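Local coordinates for protein citrate synthase (PDB 2P2W) that probably catalyses the condensation of acetyl-CoA with oxaloacetate and water to give citrate and free CoA, a step of the tricarboxylic acid cycle, at residues A75-I80 and K95-I100. Sequence-based numbering, arbitrary orientation.
Sequences AEALGI and KIFLSI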
loop_
_atom_site.group_PDB
_atom_site.type_symbol
_atom_site.label_atom_id
_atom_site.label_comp_id
_atom_site.label_asym_id
_atom_site.label_seq_id
_atom_site.Cartn_x
_atom_site.Cartn_y
_atom_site.Cartn_z
ATOM N N ALA A 75 -10.009 -9.285 -21.789
ATOM C CA ALA A 75 -9.968 -8.540 -23.043
ATOM C C ALA A 75 -9.912 -7.030 -22.824
ATOM O O ALA A 75 -9.250 -6.313 -23.574
ATOM C CB ALA A 75 -11.178 -8.895 -23.897
ATOM N N GLU A 76 -10.608 -6.551 -21.799
ATOM C CA GLU A 76 -10.638 -5.121 -21.505
ATOM C C GLU A 76 -9.270 -4.606 -21.065
ATOM O O GLU A 76 -8.894 -3.475 -21.378
ATOM C CB GLU A 76 -11.675 -4.829 -20.421
ATOM C CG GLU A 76 -11.289 -5.331 -19.044
ATOM C CD GLU A 76 -12.494 -5.564 -18.156
ATOM O OE1 GLU A 76 -13.614 -5.189 -18.567
ATOM O OE2 GLU A 76 -12.321 -6.126 -17.053
ATOM N N ALA A 77 -8.531 -5.437 -20.339
ATOM C CA ALA A 77 -7.204 -5.055 -19.871
ATOM C C ALA A 77 -6.305 -4.833 -21.075
ATOM O O ALA A 77 -5.495 -3.908 -21.102
ATOM C CB ALA A 77 -6.626 -6.148 -18.977
ATOM N N LEU A 78 -6.459 -5.687 -22.080
ATOM C CA LEU A 78 -5.656 -5.577 -23.283
ATOM C C LEU A 78 -5.944 -4.244 -23.966
ATOM O O LEU A 78 -5.047 -3.611 -24.519
ATOM C CB LEU A 78 -5.964 -6.745 -24.222
ATOM C CG LEU A 78 -4.770 -7.243 -25.036
ATOM C CD1 LEU A 78 -3.607 -7.541 -24.097
ATOM C CD2 LEU A 78 -5.161 -8.490 -25.820
ATOM N N GLY A 79 -7.200 -3.815 -23.914
ATOM C CA GLY A 79 -7.567 -2.549 -24.524
ATOM C C GLY A 79 -6.840 -1.392 -23.864
ATOM O O GLY A 79 -6.368 -0.474 -24.535
ATOM N N ILE A 80 -6.748 -1.441 -22.538
ATOM C CA ILE A 80 -6.071 -0.406 -21.766
ATOM C C ILE A 80 -4.570 -0.395 -22.054
ATOM O O ILE A 80 -3.961 0.666 -22.155
ATOM C CB ILE A 80 -6.296 -0.629 -20.253
ATOM C CG1 ILE A 80 -7.720 -0.214 -19.882
ATOM C CG2 ILE A 80 -5.269 0.139 -19.442
ATOM C CD1 ILE A 80 -8.341 -1.065 -18.790
ATOM N N LYS A 95 0.602 -2.458 -10.713
ATOM C CA LYS A 95 -0.433 -1.784 -9.926
ATOM C C LYS A 95 -1.672 -1.535 -10.775
ATOM O O LYS A 95 -2.801 -1.826 -10.367
ATOM C CB LYS A 95 0.059 -0.429 -9.415
ATOM C CG LYS A 95 1.109 -0.467 -8.325
ATOM C CD LYS A 95 1.514 0.962 -8.028
ATOM C CE LYS A 95 2.832 1.047 -7.291
ATOM N NZ LYS A 95 3.266 2.470 -7.214
ATOM N N ILE A 96 -1.442 -0.970 -11.956
ATOM C CA ILE A 96 -2.522 -0.658 -12.885
ATOM C C ILE A 96 -3.393 -1.865 -13.199
ATOM O O ILE A 96 -4.611 -1.829 -13.025
ATOM C CB ILE A 96 -1.966 -0.110 -14.217
ATOM C CG1 ILE A 96 -1.257 1.226 -13.977
ATOM C CG2 ILE A 96 -3.101 0.050 -15.228
ATOM C CD1 ILE A 96 -0.483 1.741 -15.191
ATOM N N PHE A 97 -2.770 -2.939 -13.664
ATOM C CA PHE A 97 -3.557 -4.100 -14.070
ATOM C C PHE A 97 -4.199 -4.854 -12.887
ATOM O O PHE A 97 -5.128 -5.632 -13.048
ATOM C CB PHE A 97 -2.671 -5.030 -14.914
ATOM C CG PHE A 97 -2.504 -4.459 -16.298
ATOM C CD1 PHE A 97 -3.569 -4.484 -17.191
ATOM C CD2 PHE A 97 -1.307 -3.860 -16.664
ATOM C CE1 PHE A 97 -3.438 -3.903 -18.447
ATOM C CE2 PHE A 97 -1.182 -3.277 -17.922
ATOM C CZ PHE A 97 -2.244 -3.288 -18.817
ATOM N N LEU A 98 -3.667 -4.641 -11.661
ATOM C CA LEU A 98 -4.300 -5.287 -10.504
ATOM C C LEU A 98 -5.478 -4.466 -9.969
ATOM O O LEU A 98 -6.220 -4.881 -9.089
ATOM C CB LEU A 98 -3.267 -5.444 -9.381
ATOM C CG LEU A 98 -2.142 -6.437 -9.687
ATOM C CD1 LEU A 98 -1.323 -6.768 -8.443
ATOM C CD2 LEU A 98 -2.627 -7.778 -10.239
ATOM N N SER A 99 -5.600 -3.231 -10.505
ATOM C CA SER A 99 -6.621 -2.309 -10.004
ATOM C C SER A 99 -7.809 -2.159 -10.966
ATOM O O SER A 99 -8.656 -1.290 -10.815
ATOM C CB SER A 99 -5.966 -0.943 -9.791
ATOM O OG SER A 99 -4.976 -1.050 -8.769
ATOM N N ILE A 100 -7.841 -3.011 -12.005
ATOM C CA ILE A 100 -9.000 -2.980 -12.893
ATOM C C ILE A 100 -9.970 -4.130 -12.583
ATOM O O ILE A 100 -10.016 -5.154 -13.252
ATOM C CB ILE A 100 -8.518 -3.038 -14.345
ATOM C CG1 ILE A 100 -7.661 -1.805 -14.647
ATOM C CG2 ILE A 100 -9.726 -3.006 -15.301
ATOM C CD1 ILE A 100 -6.712 -2.020 -15.827
#
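Phe97, Ala77, Ile80 and Ile100 form a small apolar helix-to-helix contact, joining the short helix 75-81 to the end of helix 90-98 and the turn that follows it. The two segments illustrate how neighbouring helices can pack through a few side chains, for no hydrogen bond crosses between them and the closest pair of CA atoms across the segments, Ala77 CA and Phe97 CA, is 6.9 Å apart. The Phe97 ring spans that distance. With CG anti to its own carbonyl carbon (chi1 -76°), the ring is put beside Ala77, with Phe97 CD1 3.9 Å from Ala77 CB. The Ala77 carbonyl meets the same ring at its edge, near the ring plane, where Ala77 O lies 3.4 Å from Phe97 CE1. Beside this pair the two isoleucines meet tip to tip, Ile80 CD1 lying 3.5 Å from Ile100 CD1. This packing belongs to the largely helical fold of the citrate synthase family, and the contact borders the second subunit of the dimer: Ile80 also touches Leu84 of that subunit, and Glu76 touches its Pro85. Within its own chain, Phe97 rests on Ile125 of helix 110-133 and on Leu84. A serine in place of Phe97 would probably open a gap beside Ala77 and leave Ile125 and Leu84 of the same chain without an apolar neighbour. At the end of helix 90-98, Ser99 OG donates a 2.8 Å hydrogen bond to Lys95 O, tilted 33° from the carbonyl plane, thereby tying the turn that carries Ile100 back to the helix.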